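Local coordinates for transmembrane oligosaccharyl transferase, putative (Archaeoglobus fulgidus, PDB 3VGP), which is the C-terminal globular domain of a putative archaeal transmembrane oligosaccharyl transferase of the AglB family, at residues 60-65 / 109-114; 107-110 / 115-118. The protein carries 1 engineered substitution. All coordinates share one frame; numbering follows the deposited sequence.

Interaction 1 of 2, residues 60-65 / 109-114; sequences AGAVDA and MRIAGY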
loop_
_atom_site.group_PDB
_atom_site.type_symbol
_atom_site.label_atom_id
_atom_site.label_comp_id
_atom_site.label_asym_id
_atom_site.label_seq_id
_atom_site.Cartn_x
_atom_site.Cartn_y
_atom_site.Cartn_z
ATOM N N ALA A 60 3.530 5.141 11.843
ATOM C CA ALA A 60 4.586 4.268 11.349
ATOM C C ALA A 60 4.105 3.555 10.090
ATOM O O ALA A 60 4.853 3.401 9.124
ATOM C CB ALA A 60 4.979 3.247 12.427
ATOM N N GLY A 61 2.849 3.126 10.105
ATOM C CA GLY A 61 2.285 2.447 8.955
ATOM C C GLY A 61 2.202 3.372 7.754
ATOM O O GLY A 61 2.416 2.950 6.615
ATOM N N ALA A 62 1.897 4.641 8.008
ATOM C CA ALA A 62 1.786 5.626 6.935
ATOM C C ALA A 62 3.155 5.890 6.316
ATOM O O ALA A 62 3.296 5.951 5.095
ATOM C CB ALA A 62 1.189 6.934 7.480
ATOM N N VAL A 63 4.167 6.048 7.162
ATOM C CA VAL A 63 5.511 6.298 6.668
ATOM C C VAL A 63 5.993 5.082 5.891
ATOM O O VAL A 63 6.610 5.226 4.841
ATOM C CB VAL A 63 6.486 6.600 7.816
ATOM C CG1 VAL A 63 7.907 6.684 7.282
ATOM C CG2 VAL A 63 6.096 7.917 8.479
ATOM N N ASP A 64 5.712 3.887 6.409
ATOM C CA ASP A 64 6.109 2.659 5.716
ATOM C C ASP A 64 5.516 2.655 4.309
ATOM O O ASP A 64 6.218 2.444 3.323
ATOM C CB ASP A 64 5.583 1.403 6.426
ATOM C CG ASP A 64 6.332 1.071 7.705
ATOM O OD1 ASP A 64 7.420 1.628 7.944
ATOM O OD2 ASP A 64 5.820 0.219 8.466
ATOM N N ALA A 65 4.208 2.865 4.226
ATOM C CA ALA A 65 3.531 2.848 2.935
ATOM C C ALA A 65 4.020 3.937 1.987
ATOM O O ALA A 65 4.200 3.691 0.799
ATOM C CB ALA A 65 2.018 2.952 3.135
HETATM N N MSE A 109 3.499 11.587 -0.960
HETATM C CA MSE A 109 4.814 12.181 -1.168
HETATM C C MSE A 109 5.252 13.000 0.046
HETATM O O MSE A 109 6.404 12.910 0.471
HETATM C CB MSE A 109 4.812 13.066 -2.415
HETATM C CG MSE A 109 4.774 12.293 -3.720
HETATM SE SE MSE A 109 5.103 13.448 -5.230
HETATM C CE MSE A 109 6.987 13.751 -4.926
ATOM N N ARG A 110 4.339 13.791 0.606
ATOM C CA ARG A 110 4.664 14.608 1.776
ATOM C C ARG A 110 5.096 13.750 2.957
ATOM O O ARG A 110 6.096 14.045 3.614
ATOM C CB ARG A 110 3.468 15.470 2.200
ATOM C CG ARG A 110 3.037 16.499 1.171
ATOM C CD ARG A 110 2.179 17.589 1.794
ATOM N NE ARG A 110 1.606 18.461 0.774
ATOM C CZ ARG A 110 0.546 18.144 0.038
ATOM N NH1 ARG A 110 -0.062 16.978 0.217
ATOM N NH2 ARG A 110 0.095 18.988 -0.880
ATOM N N ILE A 111 4.338 12.693 3.230
ATOM C CA ILE A 111 4.650 11.794 4.338
ATOM C C ILE A 111 5.998 11.112 4.118
ATOM O O ILE A 111 6.720 10.820 5.077
ATOM C CB ILE A 111 3.548 10.725 4.512
ATOM C CG1 ILE A 111 2.235 11.400 4.916
ATOM C CG2 ILE A 111 3.965 9.699 5.556
ATOM C CD1 ILE A 111 2.308 12.168 6.221
ATOM N N ALA A 112 6.339 10.868 2.856
ATOM C CA ALA A 112 7.610 10.236 2.518
ATOM C C ALA A 112 8.759 11.234 2.654
ATOM O O ALA A 112 9.928 10.861 2.524
ATOM C CB ALA A 112 7.568 9.685 1.097
ATOM N N GLY A 113 8.423 12.498 2.897
ATOM C CA GLY A 113 9.448 13.515 3.065
ATOM C C GLY A 113 9.734 14.401 1.865
ATOM O O GLY A 113 10.699 15.168 1.874
ATOM N N TYR A 114 8.911 14.312 0.828
ATOM C CA TYR A 114 9.123 15.136 -0.355
ATOM C C TYR A 114 8.354 16.448 -0.245
ATOM O O TYR A 114 7.242 16.491 0.280
ATOM C CB TYR A 114 8.695 14.380 -1.619
ATOM C CG TYR A 114 9.533 13.160 -1.915
ATOM C CD1 TYR A 114 10.786 13.275 -2.513
ATOM C CD2 TYR A 114 9.082 11.884 -1.574
ATOM C CE1 TYR A 114 11.572 12.148 -2.764
ATOM C CE2 TYR A 114 9.858 10.756 -1.820
ATOM C CZ TYR A 114 11.098 10.894 -2.414
ATOM O OH TYR A 114 11.862 9.777 -2.659
#
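Ile111 carries its side of this contact with a single methyl, CG2, which reaches helix 58-69 between Ala62 and Val63. With CG2 anti to the backbone N, the methyl extends from a CB that already points toward the opposing helix. It meets backbone as well as side chain: CG2 of Ile111 lies 3.8 Å from Ala62 O and 3.9 Å from Val63 CA. The purely apolar contacts are few. Val63 offers its CG2 methyl, 4.0 Å from CG2 of Ile111, and the two branched side chains meet at a slant; Ala62 adds its CB at 4.4 Å from that same methyl.

No hydrogen bond joins 60-65 to 109-114, and the buried surface is small, 120 Å². Within 109-114, Gly113 closes the helix in a Schellman motif: Tyr114 N binds Met109 O at 2.9 Å and Gly113 N binds Arg110 O.

Helix 58-69 thus touches the C-terminal end of helix 105-111. Ala66, one turn on, extends the packing against Ile111 and Ala112, Trp38 also touches Ile111, and Lys67 reaches Ala112 O; beyond, Met109 packs on helix 121-129.

Interaction 2 of 2, residues 107-110 / 115-118; sequences AIMR and NVDL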
loop_
_atom_site.group_PDB
_atom_site.type_symbol
_atom_site.label_atom_id
_atom_site.label_comp_id
_atom_site.label_asym_id
_atom_site.label_seq_id
_atom_site.Cartn_x
_atom_site.Cartn_y
_atom_site.Cartn_z
ATOM N N ALA A 107 -0.163 13.664 -0.916
ATOM C CA ALA A 107 -0.122 13.442 0.525
ATOM C C ALA A 107 0.901 12.358 0.830
ATOM O O ALA A 107 1.669 12.464 1.781
ATOM C CB ALA A 107 -1.506 13.025 1.042
ATOM N N ILE A 108 0.902 11.309 0.014
ATOM C CA ILE A 108 1.849 10.218 0.190
ATOM C C ILE A 108 3.271 10.761 0.057
ATOM O O ILE A 108 4.143 10.448 0.867
ATOM C CB ILE A 108 1.606 9.102 -0.860
ATOM C CG1 ILE A 108 0.315 8.350 -0.518
ATOM C CG2 ILE A 108 2.787 8.155 -0.909
ATOM C CD1 ILE A 108 -0.122 7.330 -1.574
HETATM N N MSE A 109 3.499 11.587 -0.960
HETATM C CA MSE A 109 4.814 12.181 -1.168
HETATM C C MSE A 109 5.252 13.000 0.046
HETATM O O MSE A 109 6.404 12.910 0.471
HETATM C CB MSE A 109 4.812 13.066 -2.415
HETATM C CG MSE A 109 4.774 12.293 -3.720
HETATM SE SE MSE A 109 5.103 13.448 -5.230
HETATM C CE MSE A 109 6.987 13.751 -4.926
ATOM N N ARG A 110 4.339 13.791 0.606
ATOM C CA ARG A 110 4.664 14.608 1.776
ATOM C C ARG A 110 5.096 13.750 2.957
ATOM O O ARG A 110 6.096 14.045 3.614
ATOM C CB ARG A 110 3.468 15.470 2.200
ATOM C CG ARG A 110 3.037 16.499 1.171
ATOM C CD ARG A 110 2.179 17.589 1.794
ATOM N NE ARG A 110 1.606 18.461 0.774
ATOM C CZ ARG A 110 0.546 18.144 0.038
ATOM N NH1 ARG A 110 -0.062 16.978 0.217
ATOM N NH2 ARG A 110 0.095 18.988 -0.880
ATOM N N ASN A 115 8.967 17.522 -0.730
ATOM C CA ASN A 115 8.345 18.838 -0.700
ATOM C C ASN A 115 7.563 18.991 -2.002
ATOM O O ASN A 115 7.896 19.815 -2.850
ATOM C CB ASN A 115 9.421 19.916 -0.615
ATOM C CG ASN A 115 8.881 21.235 -0.128
ATOM O OD1 ASN A 115 7.798 21.663 -0.531
ATOM N ND2 ASN A 115 9.638 21.898 0.736
ATOM N N VAL A 116 6.520 18.181 -2.147
ATOM C CA VAL A 116 5.684 18.173 -3.342
ATOM C C VAL A 116 5.107 19.535 -3.725
ATOM O O VAL A 116 4.864 19.800 -4.904
ATOM C CB VAL A 116 4.515 17.172 -3.173
ATOM C CG1 VAL A 116 3.570 17.656 -2.089
ATOM C CG2 VAL A 116 3.783 16.996 -4.490
ATOM N N ASP A 117 4.895 20.393 -2.733
ATOM C CA ASP A 117 4.328 21.714 -2.976
ATOM C C ASP A 117 5.242 22.654 -3.754
ATOM O O ASP A 117 4.804 23.712 -4.214
ATOM C CB ASP A 117 3.907 22.348 -1.650
ATOM C CG ASP A 117 2.748 21.608 -1.003
ATOM O OD1 ASP A 117 1.697 21.465 -1.663
ATOM O OD2 ASP A 117 2.889 21.164 0.157
ATOM N N LEU A 118 6.507 22.267 -3.900
ATOM C CA LEU A 118 7.471 23.058 -4.658
ATOM C C LEU A 118 7.630 22.422 -6.031
ATOM O O LEU A 118 8.561 22.734 -6.778
ATOM C CB LEU A 118 8.828 23.090 -3.949
ATOM C CG LEU A 118 8.913 23.804 -2.599
ATOM C CD1 LEU A 118 10.353 23.751 -2.095
ATOM C CD2 LEU A 118 8.459 25.251 -2.749
#
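The torsions of Arg110 and Val116 set up this contact. From a chi1 of -64°, which places CG beside the backbone N, the Arg110 chain runs extended from CG to NE and carries the guanidinium out to Asp117. Val116 holds CG1 between its own backbone N and carbonyl carbon, and turns that methyl against the arginine while CG2 goes to the selenomethionine Met109.

Arg110 and Asp117 form a side-on salt bridge. Its two bonds are nearly straight: NE of Arg110 reaches OD2 of Asp117 at 3.1 Å, and NH2 of Arg110 reaches OD1 at 3.1 Å. Both oxygens are approached from their syn side and lie close to the guanidinium plane, but the carboxylate is tilted, its plane 35° from that of the guanidinium. With each oxygen gripped by a different nitrogen, the pairing restricts rotation of both groups.

Val116 packs against the arginine side of the pair. Its CG1 lies 3.5 Å from CG of Arg110 and also covers one guanidinium face, displaced toward the rim. On its other branch, CG2 of Val116 approaches SE of Met109 at 3.9 Å, the two side chains crossing at about a right angle. Ile124 of helix 121-129 touches both Met109 and Val116; these two are buried, whereas Arg110 and Asp117 are exposed.

Asn115 O accepts a bond from Leu118 N at 3.0 Å, closing a short 3-10 turn. The segment is a connection between two helices, 105-111 and 121-129, that turns back on the first and is held there by a surface ion pair beside a hydrophobic contact.

How the interactions relate
From the N terminus, helix 58-69 comes first; 43 residues separate 60-65 from 109-114, among them helix 74-84 and strand 88-91. Interaction 1 closes that long loop. Interaction 2 closes a much shorter one, only four residues separating 107-110 from 115-118. The first segment of interaction 2, 107-110, overlaps the last of interaction 1, 109-114, at Met109 and Arg110, so the two spans interleave and neither nests in the other. Their centres are about 10 Å apart. Helix 105-111 is thereby tied to the distant helix 58-69 and to the connection leading into helix 121-129.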